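Local coordinates for protein polyprenyl synthetase (Nonlabens dokdonensis, PDB 6KD7) that probably acts as a magnesium-dependent prenyltransferase, a geranylgeranyl pyrophosphate synthase that lengthens allylic pyrophosphates, at residues E14-V19 with M62-I66; D209-A214 with K223-I229; E250-F255 with T273-F278. All coordinates share one frame; numbering follows the deposited sequence.

Contact 1 of 3, residues E14-V19 with M62-I66; sequences ELKSKV and MNAAI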
loop_
_atom_site.group_PDB
_atom_site.type_symbol
_atom_site.label_atom_id
_atom_site.label_comp_id
_atom_site.label_asym_id
_atom_site.label_seq_id
_atom_site.Cartn_x
_atom_site.Cartn_y
_atom_site.Cartn_z
ATOM N N GLU A 14 -19.831 -32.873 -26.247
ATOM C CA GLU A 14 -18.488 -33.383 -26.616
ATOM C C GLU A 14 -17.407 -32.667 -25.767
ATOM O O GLU A 14 -16.497 -33.369 -25.271
ATOM C CB GLU A 14 -18.362 -33.261 -28.132
ATOM C CG GLU A 14 -19.249 -34.257 -28.868
ATOM C CD GLU A 14 -19.021 -35.692 -28.418
ATOM O OE1 GLU A 14 -19.971 -36.287 -27.950
ATOM O OE2 GLU A 14 -17.869 -36.179 -28.469
ATOM N N LEU A 15 -17.562 -31.362 -25.504
ATOM C CA LEU A 15 -16.708 -30.592 -24.560
ATOM C C LEU A 15 -16.653 -31.299 -23.206
ATOM O O LEU A 15 -15.544 -31.575 -22.708
ATOM C CB LEU A 15 -17.278 -29.187 -24.411
ATOM C CG LEU A 15 -16.458 -28.213 -23.571
ATOM C CD1 LEU A 15 -15.050 -28.048 -24.129
ATOM C CD2 LEU A 15 -17.148 -26.853 -23.522
ATOM N N LYS A 16 -17.806 -31.594 -22.626
ATOM C CA LYS A 16 -17.820 -32.230 -21.290
ATOM C C LYS A 16 -17.106 -33.578 -21.382
ATOM O O LYS A 16 -16.350 -33.904 -20.472
ATOM C CB LYS A 16 -19.266 -32.398 -20.821
ATOM C CG LYS A 16 -19.461 -33.392 -19.689
ATOM C CD LYS A 16 -20.632 -33.078 -18.785
ATOM C CE LYS A 16 -20.340 -32.006 -17.754
ATOM N NZ LYS A 16 -19.235 -32.387 -16.841
ATOM N N SER A 17 -17.359 -34.318 -22.451
ATOM C CA SER A 17 -16.741 -35.647 -22.674
ATOM C C SER A 17 -15.226 -35.597 -22.944
ATOM O O SER A 17 -14.546 -36.519 -22.510
ATOM C CB SER A 17 -17.500 -36.412 -23.727
ATOM O OG SER A 17 -16.668 -37.327 -24.403
ATOM N N LYS A 18 -14.724 -34.600 -23.676
ATOM C CA LYS A 18 -13.285 -34.597 -24.070
ATOM C C LYS A 18 -12.369 -33.751 -23.181
ATOM O O LYS A 18 -11.162 -33.782 -23.423
ATOM C CB LYS A 18 -13.133 -34.208 -25.540
ATOM C CG LYS A 18 -13.147 -35.383 -26.502
ATOM C CD LYS A 18 -13.839 -35.065 -27.799
ATOM C CE LYS A 18 -14.272 -36.292 -28.572
ATOM N NZ LYS A 18 -15.027 -35.912 -29.787
ATOM N N VAL A 19 -12.908 -32.966 -22.250
ATOM C CA VAL A 19 -12.020 -32.206 -21.322
ATOM C C VAL A 19 -12.294 -32.787 -19.943
ATOM O O VAL A 19 -13.198 -32.304 -19.286
ATOM C CB VAL A 19 -12.289 -30.693 -21.358
ATOM C CG1 VAL A 19 -11.440 -29.948 -20.345
ATOM C CG2 VAL A 19 -12.092 -30.126 -22.746
ATOM N N MET A 62 -14.714 -32.278 -34.360
ATOM C CA MET A 62 -15.114 -31.898 -32.995
ATOM C C MET A 62 -13.849 -31.604 -32.169
ATOM O O MET A 62 -13.837 -30.567 -31.519
ATOM C CB MET A 62 -15.903 -32.999 -32.301
ATOM C CG MET A 62 -16.586 -32.561 -30.996
ATOM S SD MET A 62 -17.699 -31.145 -31.187
ATOM C CE MET A 62 -18.945 -31.821 -32.294
ATOM N N ASN A 63 -12.852 -32.496 -32.163
ATOM C CA ASN A 63 -11.629 -32.304 -31.332
ATOM C C ASN A 63 -10.980 -30.957 -31.712
ATOM O O ASN A 63 -10.651 -30.191 -30.797
ATOM C CB ASN A 63 -10.694 -33.505 -31.426
ATOM C CG ASN A 63 -11.176 -34.670 -30.589
ATOM O OD1 ASN A 63 -12.184 -34.594 -29.911
ATOM N ND2 ASN A 63 -10.427 -35.748 -30.594
ATOM N N ALA A 64 -10.896 -30.624 -32.992
ATOM C CA ALA A 64 -10.318 -29.357 -33.459
ATOM C C ALA A 64 -11.175 -28.161 -33.011
ATOM O O ALA A 64 -10.599 -27.079 -32.721
ATOM C CB ALA A 64 -10.186 -29.341 -34.943
ATOM N N ALA A 65 -12.493 -28.288 -33.086
ATOM C CA ALA A 65 -13.456 -27.268 -32.611
ATOM C C ALA A 65 -13.210 -27.011 -31.112
ATOM O O ALA A 65 -13.115 -25.864 -30.707
ATOM C CB ALA A 65 -14.878 -27.752 -32.830
ATOM N N ILE A 66 -13.084 -28.063 -30.336
ATOM C CA ILE A 66 -12.813 -27.949 -28.893
ATOM C C ILE A 66 -11.435 -27.301 -28.684
ATOM O O ILE A 66 -11.351 -26.431 -27.794
ATOM C CB ILE A 66 -12.935 -29.309 -28.236
ATOM C CG1 ILE A 66 -14.385 -29.786 -28.342
ATOM C CG2 ILE A 66 -12.444 -29.252 -26.787
ATOM C CD1 ILE A 66 -14.601 -31.198 -27.813
#
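The amide of Asn63 and the carboxylate of Glu14, the flat groups here, both have an oxygen near the ammonium of Lys18. The lysine chain crosses the amide at about a right angle with the amide oxygen turned to it, OD1 standing 3.1 Å from Lys18 NZ; the still closer approach of this oxygen to the middle of the chain is doubtful in the model. One helical turn back, Lys18 NZ is bonded to Glu14 OE2 at 3.1 Å, using the anti lone pair of that oxygen, in an i to i+4 salt bridge. Glu14 turns its aliphatic part to the other helix: its CB rests 3.4 Å from Met62 CG, and the two side chains cross at about a right angle. Met62, unbranched and flexible, suits this place because its chain bends about the CB-CG and CG-SD bonds and can pass across the foot of the glutamate.

Next to these polar groups sits Ile66. Its CG1 lies anti to the carbonyl carbon (chi1 -65°) and the chain then runs straight, carrying CD1 up to the backbone, 3.8 Å from Leu15 N. The other branch, CG2, meets Leu15 CD1 at 3.9 Å and Val19 CG2 at 4.1 Å, a small aliphatic cluster that Phe11 extends from the same helix. A beta-branched residue fits because its two arms serve two sets of neighbours.

The short helix segments cross almost perpendicularly, at -86°, with axes 10.4 Å apart. Helix 58-82 also bears His72 and Leu76 of the pyrophosphate pocket. The chemistry is thus layered: apolar groups join the helices inside, while at the more exposed side the charge of Lys18 is probably balanced by Glu14.

Contact 2 of 3, residues D209-A214 with K223-I229; sequences DDYLDA and KEVGGDI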
loop_
_atom_site.group_PDB
_atom_site.type_symbol
_atom_site.label_atom_id
_atom_site.label_comp_id
_atom_site.label_asym_id
_atom_site.label_seq_id
_atom_site.Cartn_x
_atom_site.Cartn_y
_atom_site.Cartn_z
ATOM N N ASP A 209 -18.169 -4.385 -32.252
ATOM C CA ASP A 209 -17.902 -4.317 -30.800
ATOM C C ASP A 209 -17.421 -2.881 -30.459
ATOM O O ASP A 209 -17.926 -2.287 -29.511
ATOM C CB ASP A 209 -16.977 -5.464 -30.416
ATOM C CG ASP A 209 -16.515 -5.329 -28.979
ATOM O OD1 ASP A 209 -15.518 -4.592 -28.742
ATOM O OD2 ASP A 209 -17.181 -5.913 -28.094
ATOM N N ASP A 210 -16.560 -2.269 -31.270
ATOM C CA ASP A 210 -16.097 -0.889 -31.025
ATOM C C ASP A 210 -17.330 0.018 -30.974
ATOM O O ASP A 210 -17.359 0.898 -30.140
ATOM C CB ASP A 210 -15.118 -0.422 -32.101
ATOM C CG ASP A 210 -13.728 -1.024 -32.021
ATOM O OD1 ASP A 210 -13.486 -1.854 -31.099
ATOM O OD2 ASP A 210 -12.889 -0.617 -32.850
ATOM N N TYR A 211 -18.293 -0.178 -31.879
ATOM C CA TYR A 211 -19.466 0.704 -32.032
ATOM C C TYR A 211 -20.372 0.556 -30.812
ATOM O O TYR A 211 -20.836 1.569 -30.246
ATOM C CB TYR A 211 -20.239 0.392 -33.319
ATOM C CG TYR A 211 -21.450 1.271 -33.493
ATOM C CD1 TYR A 211 -22.664 0.925 -32.931
ATOM C CD2 TYR A 211 -21.332 2.493 -34.124
ATOM C CE1 TYR A 211 -23.756 1.761 -33.044
ATOM C CE2 TYR A 211 -22.413 3.344 -34.252
ATOM C CZ TYR A 211 -23.624 2.965 -33.709
ATOM O OH TYR A 211 -24.670 3.814 -33.836
ATOM N N LEU A 212 -20.642 -0.678 -30.431
ATOM C CA LEU A 212 -21.622 -1.016 -29.379
ATOM C C LEU A 212 -21.020 -0.697 -28.008
ATOM O O LEU A 212 -21.792 -0.528 -27.063
ATOM C CB LEU A 212 -22.044 -2.490 -29.486
ATOM C CG LEU A 212 -22.939 -2.848 -30.689
ATOM C CD1 LEU A 212 -23.265 -4.335 -30.699
ATOM C CD2 LEU A 212 -24.239 -2.036 -30.714
ATOM N N ASP A 213 -19.701 -0.661 -27.879
ATOM C CA ASP A 213 -19.079 -0.291 -26.581
ATOM C C ASP A 213 -19.583 1.118 -26.194
ATOM O O ASP A 213 -19.925 1.286 -25.067
ATOM C CB ASP A 213 -17.552 -0.349 -26.648
ATOM C CG ASP A 213 -16.896 -0.161 -25.293
ATOM O OD1 ASP A 213 -16.685 0.998 -24.886
ATOM O OD2 ASP A 213 -16.726 -1.156 -24.626
ATOM N N ALA A 214 -19.637 2.055 -27.130
ATOM C CA ALA A 214 -20.139 3.427 -26.927
ATOM C C ALA A 214 -21.672 3.467 -26.981
ATOM O O ALA A 214 -22.264 4.092 -26.090
ATOM C CB ALA A 214 -19.565 4.331 -27.973
ATOM N N LYS A 223 -21.297 -5.924 -20.841
ATOM C CA LYS A 223 -20.184 -4.971 -21.081
ATOM C C LYS A 223 -20.599 -3.549 -20.697
ATOM O O LYS A 223 -21.643 -3.083 -21.161
ATOM C CB LYS A 223 -19.702 -5.038 -22.530
ATOM C CG LYS A 223 -18.276 -5.535 -22.689
ATOM C CD LYS A 223 -17.757 -5.393 -24.092
ATOM C CE LYS A 223 -18.233 -4.127 -24.766
ATOM N NZ LYS A 223 -17.377 -3.792 -25.925
ATOM N N GLU A 224 -19.740 -2.865 -19.950
ATOM C CA GLU A 224 -20.020 -1.490 -19.498
ATOM C C GLU A 224 -20.222 -0.620 -20.733
ATOM O O GLU A 224 -19.464 -0.754 -21.667
ATOM C CB GLU A 224 -18.806 -1.022 -18.697
ATOM C CG GLU A 224 -18.503 0.456 -18.793
ATOM C CD GLU A 224 -17.197 0.894 -18.153
ATOM O OE1 GLU A 224 -16.327 0.054 -17.954
ATOM O OE2 GLU A 224 -17.069 2.076 -17.875
ATOM N N VAL A 225 -21.225 0.239 -20.735
ATOM C CA VAL A 225 -21.343 1.152 -21.898
ATOM C C VAL A 225 -20.312 2.260 -21.674
ATOM O O VAL A 225 -20.246 2.773 -20.572
ATOM C CB VAL A 225 -22.768 1.704 -22.044
ATOM C CG1 VAL A 225 -22.872 2.669 -23.202
ATOM C CG2 VAL A 225 -23.769 0.583 -22.207
ATOM N N GLY A 226 -19.535 2.589 -22.693
ATOM C CA GLY A 226 -18.501 3.639 -22.601
ATOM C C GLY A 226 -17.203 3.216 -21.916
ATOM O O GLY A 226 -16.441 4.116 -21.569
ATOM N N GLY A 227 -16.909 1.922 -21.777
ATOM C CA GLY A 227 -15.628 1.434 -21.219
ATOM C C GLY A 227 -14.436 1.896 -22.046
ATOM O O GLY A 227 -13.408 2.352 -21.498
ATOM N N ASP A 228 -14.547 1.829 -23.355
ATOM C CA ASP A 228 -13.450 2.280 -24.218
ATOM C C ASP A 228 -13.219 3.785 -23.970
ATOM O O ASP A 228 -12.041 4.219 -23.937
ATOM C CB ASP A 228 -13.759 1.959 -25.673
ATOM C CG ASP A 228 -13.707 0.484 -26.027
ATOM O OD1 ASP A 228 -13.120 -0.261 -25.236
ATOM O OD2 ASP A 228 -14.242 0.134 -27.116
ATOM N N ILE A 229 -14.289 4.559 -23.837
ATOM C CA ILE A 229 -14.190 6.016 -23.583
ATOM C C ILE A 229 -13.507 6.249 -22.221
ATOM O O ILE A 229 -12.470 6.952 -22.179
ATOM C CB ILE A 229 -15.554 6.696 -23.660
ATOM C CG1 ILE A 229 -16.080 6.712 -25.100
ATOM C CG2 ILE A 229 -15.382 8.112 -23.127
ATOM C CD1 ILE A 229 -17.558 7.046 -25.238
HETATM O O HOH W 1 -14.986 1.700 -29.013
HETATM O O HOH W 2 -13.830 -2.125 -28.474
HETATM O O HOH W 3 -16.928 3.529 -25.188
#
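Asp213 and Asp228 lay their carboxylates against each other like stacked plates, the planes only 14° apart and Asp213 OD1 3.4 Å from Asp228 OD2. The like charges are probably eased by the donors around them. Asp228 N gives its hydrogen to Asp213 OD1 at 2.8 Å, coming in on the syn side but 32° out of the carboxylate plane, and a water links the same oxygen to Ile229 N. A second water, 2.6 Å from Asp228 OD2, donates to that oxygen and to Asp210 O. Asp210 OD2 is held by the hydroxyl of Tyr161 and the backbone N of Tyr236.

Lys223 approaches the other oxygen of Asp213, its chain at about a right angle to the aspartate. NZ lies 3.0 Å from Asp213 OD2, on the anti lone pair, and also bridges to Asp209 OD2, which it meets from above the carboxylate plane; a long lysine suits this span, although it is poorly ordered. Behind the side chains, Gly226 N donates to Asp213 O at 2.7 Å in a bond straight to 178°. Gly226, at the N-cap of helix 227-230, has positive phi, a conformation glycine adopts easily.

With an alanine at Asp213, Lys223 would probably keep only Asp209 as its carboxylate here, and Asp228 N would be left without its acceptor.

The sequence DDYLD is the second aspartate-rich motif of prenyl synthases, and the Asp209 side chain lies about 5 Å from a magnesium ion. The chemistry is consistent with Lys223 bridging this metal-side aspartate to Asp213, which also joins the following turn.

Contact 3 of 3, residues E250-F255 with T273-F278; sequences ELKEWF and TVKVFF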
loop_
_atom_site.group_PDB
_atom_site.type_symbol
_atom_site.label_atom_id
_atom_site.label_comp_id
_atom_site.label_asym_id
_atom_site.label_seq_id
_atom_site.Cartn_x
_atom_site.Cartn_y
_atom_site.Cartn_z
ATOM N N GLU A 250 -11.007 19.018 -28.783
ATOM C CA GLU A 250 -11.742 18.736 -27.512
ATOM C C GLU A 250 -11.978 17.220 -27.343
ATOM O O GLU A 250 -12.234 16.808 -26.184
ATOM C CB GLU A 250 -13.046 19.538 -27.325
ATOM C CG GLU A 250 -13.509 19.588 -25.852
ATOM C CD GLU A 250 -14.872 20.211 -25.592
ATOM O OE1 GLU A 250 -15.712 19.595 -24.855
ATOM O OE2 GLU A 250 -15.101 21.297 -26.162
ATOM N N LEU A 251 -11.896 16.404 -28.406
ATOM C CA LEU A 251 -11.862 14.923 -28.219
ATOM C C LEU A 251 -10.523 14.518 -27.604
ATOM O O LEU A 251 -10.536 13.787 -26.638
ATOM C CB LEU A 251 -12.097 14.168 -29.526
ATOM C CG LEU A 251 -13.545 13.781 -29.773
ATOM C CD1 LEU A 251 -13.691 13.206 -31.163
ATOM C CD2 LEU A 251 -14.042 12.809 -28.724
ATOM N N LYS A 252 -9.423 15.023 -28.131
ATOM C CA LYS A 252 -8.089 14.700 -27.576
ATOM C C LYS A 252 -8.009 15.158 -26.116
ATOM O O LYS A 252 -7.363 14.447 -25.330
ATOM C CB LYS A 252 -6.994 15.281 -28.449
ATOM C CG LYS A 252 -6.960 14.672 -29.840
ATOM C CD LYS A 252 -5.842 15.183 -30.692
ATOM C CE LYS A 252 -6.069 14.873 -32.151
ATOM N NZ LYS A 252 -4.830 15.126 -32.918
ATOM N N GLU A 253 -8.726 16.215 -25.738
ATOM C CA GLU A 253 -8.636 16.746 -24.356
ATOM C C GLU A 253 -9.457 15.834 -23.466
ATOM O O GLU A 253 -8.959 15.475 -22.379
ATOM C CB GLU A 253 -9.007 18.231 -24.299
ATOM C CG GLU A 253 -7.820 19.139 -24.647
ATOM C CD GLU A 253 -8.199 20.567 -25.020
ATOM O OE1 GLU A 253 -7.287 21.352 -25.403
ATOM O OE2 GLU A 253 -9.413 20.895 -24.934
ATOM N N TRP A 254 -10.621 15.375 -23.920
ATOM C CA TRP A 254 -11.377 14.386 -23.111
ATOM C C TRP A 254 -10.523 13.132 -22.926
ATOM O O TRP A 254 -10.544 12.559 -21.852
ATOM C CB TRP A 254 -12.708 14.064 -23.786
ATOM C CG TRP A 254 -13.768 15.077 -23.491
ATOM C CD1 TRP A 254 -14.281 15.997 -24.352
ATOM C CD2 TRP A 254 -14.418 15.305 -22.222
ATOM N NE1 TRP A 254 -15.236 16.750 -23.722
ATOM C CE2 TRP A 254 -15.332 16.360 -22.413
ATOM C CE3 TRP A 254 -14.302 14.742 -20.943
ATOM C CZ2 TRP A 254 -16.151 16.834 -21.391
ATOM C CZ3 TRP A 254 -15.110 15.211 -19.926
ATOM C CH2 TRP A 254 -16.021 16.248 -20.150
ATOM N N PHE A 255 -9.779 12.732 -23.958
ATOM C CA PHE A 255 -9.027 11.445 -23.971
ATOM C C PHE A 255 -7.727 11.605 -23.184
ATOM O O PHE A 255 -7.006 10.616 -23.056
ATOM C CB PHE A 255 -8.821 10.933 -25.401
ATOM C CG PHE A 255 -9.873 9.928 -25.818
ATOM C CD1 PHE A 255 -11.220 10.279 -25.838
ATOM C CD2 PHE A 255 -9.536 8.609 -26.110
ATOM C CE1 PHE A 255 -12.200 9.342 -26.155
ATOM C CE2 PHE A 255 -10.515 7.669 -26.414
ATOM C CZ PHE A 255 -11.845 8.030 -26.432
ATOM N N THR A 273 -20.662 13.216 -23.394
ATOM C CA THR A 273 -20.105 14.285 -24.251
ATOM C C THR A 273 -19.328 13.666 -25.403
ATOM O O THR A 273 -19.477 14.151 -26.573
ATOM C CB THR A 273 -19.199 15.230 -23.456
ATOM O OG1 THR A 273 -19.889 15.619 -22.269
ATOM C CG2 THR A 273 -18.809 16.423 -24.288
ATOM N N VAL A 274 -18.492 12.662 -25.104
ATOM C CA VAL A 274 -17.694 12.011 -26.184
ATOM C C VAL A 274 -18.657 11.302 -27.150
ATOM O O VAL A 274 -18.475 11.443 -28.365
ATOM C CB VAL A 274 -16.635 11.065 -25.611
ATOM C CG1 VAL A 274 -15.989 10.231 -26.710
ATOM C CG2 VAL A 274 -15.595 11.858 -24.844
ATOM N N LYS A 275 -19.669 10.593 -26.643
ATOM C CA LYS A 275 -20.702 9.961 -27.525
ATOM C C LYS A 275 -21.252 11.027 -28.476
ATOM O O LYS A 275 -21.225 10.802 -29.726
ATOM C CB LYS A 275 -21.765 9.240 -26.704
ATOM C CG LYS A 275 -21.281 7.896 -26.177
ATOM C CD LYS A 275 -22.143 7.287 -25.106
ATOM C CE LYS A 275 -23.546 7.033 -25.607
ATOM N NZ LYS A 275 -24.175 5.961 -24.810
ATOM N N VAL A 276 -21.571 12.218 -27.963
ATOM C CA VAL A 276 -22.139 13.279 -28.844
ATOM C C VAL A 276 -21.092 13.685 -29.874
ATOM O O VAL A 276 -21.480 13.858 -31.052
ATOM C CB VAL A 276 -22.673 14.477 -28.035
ATOM C CG1 VAL A 276 -23.055 15.622 -28.962
ATOM C CG2 VAL A 276 -23.837 14.053 -27.136
ATOM N N PHE A 277 -19.827 13.829 -29.493
ATOM C CA PHE A 277 -18.758 14.171 -30.475
ATOM C C PHE A 277 -18.624 13.067 -31.533
ATOM O O PHE A 277 -18.366 13.348 -32.708
ATOM C CB PHE A 277 -17.404 14.392 -29.799
ATOM C CG PHE A 277 -17.262 15.752 -29.169
ATOM C CD1 PHE A 277 -17.449 16.900 -29.925
ATOM C CD2 PHE A 277 -16.973 15.887 -27.819
ATOM C CE1 PHE A 277 -17.344 18.150 -29.337
ATOM C CE2 PHE A 277 -16.860 17.141 -27.236
ATOM C CZ PHE A 277 -17.039 18.264 -27.997
ATOM N N PHE A 278 -18.771 11.817 -31.122
ATOM C CA PHE A 278 -18.681 10.665 -32.053
ATOM C C PHE A 278 -19.752 10.845 -33.149
ATOM O O PHE A 278 -19.342 10.760 -34.309
ATOM C CB PHE A 278 -18.788 9.333 -31.305
ATOM C CG PHE A 278 -17.561 8.909 -30.534
ATOM C CD1 PHE A 278 -16.325 9.478 -30.765
ATOM C CD2 PHE A 278 -17.645 7.860 -29.631
ATOM C CE1 PHE A 278 -15.207 9.045 -30.070
ATOM C CE2 PHE A 278 -16.528 7.408 -28.955
ATOM C CZ PHE A 278 -15.309 8.008 -29.175
#
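Glu250 OE1 is approached by two groups at once, the in-plane edge of Phe277 across the contact and the indole N-H of its own helical neighbour Trp254. Phe277 CE2 comes within 3.6 Å of this oxygen, which lies at the ring edge, in its plane, where the C-H groups are slightly positive. Trp254 NE1 donates to OE1 at 3.1 Å, on the anti lone pair, through a bond bent to 143°. Glu250 was modelled in two conformers, and this account holds for one of them.

In this conformer the bond may help to orient the indole. Thr273 CB sits over one face of the Trp254 ring, toward its rim, and Thr273 CG2 lies 3.6 Å from Trp254 NE1. Threonine suits the place because its hydroxyl is bonded back to Glu269 O in its own helix, leaving the methyl to meet the indole.

Deeper in the interface Val274 divides its branches. With CG1 anti to the backbone N (chi1 170°), that methyl reaches Leu251 CD2 at 3.8 Å. The same CG1 lies at the in-plane edge of Phe255, 3.9 Å from its CE1. The other methyl, CG2, touches Trp254 CB at 3.8 Å. Leu251 slides past Phe277 in the opposite direction, its CD2 resting 3.9 Å from Phe277 CB. Its compact branched end can thus serve both Val274 and Phe277. Phe278 extends the apolar layer toward Ile229 and Phe215, and Phe255 stacks on Tyr238.

Trp254 also meets Phe221 of the second subunit edge-to-face, so this corner reaches the subunit interface. The helix segments run roughly antiparallel, 148° apart in direction, with axes 10.7 Å apart: a largely apolar helix pair on the flank of the all-helical prenyl synthase fold.

In the fold
The three contacts follow one another along the chain. Contact 1 joins helices 4-18 and 58-82 on one side of the chain's centre; contacts 2 and 3 lie on the other, their centres about 32 and 45 Å from that of contact 1. Contacts 2 and 3 are neighbours, with centres about 14 Å apart, and they touch: Lys275 NZ donates a hydrogen bond to Ala214 O, and Ile229 packs on Val274 and Phe278. Helix 264-281 therefore backs the turn that follows the aspartate-rich end of helix 188-215, linking the outer helix pair to the region next to the metal site. The bound pyrophosphate lies near contact 2 and farther from contact 1, among the helices of one all-alpha domain.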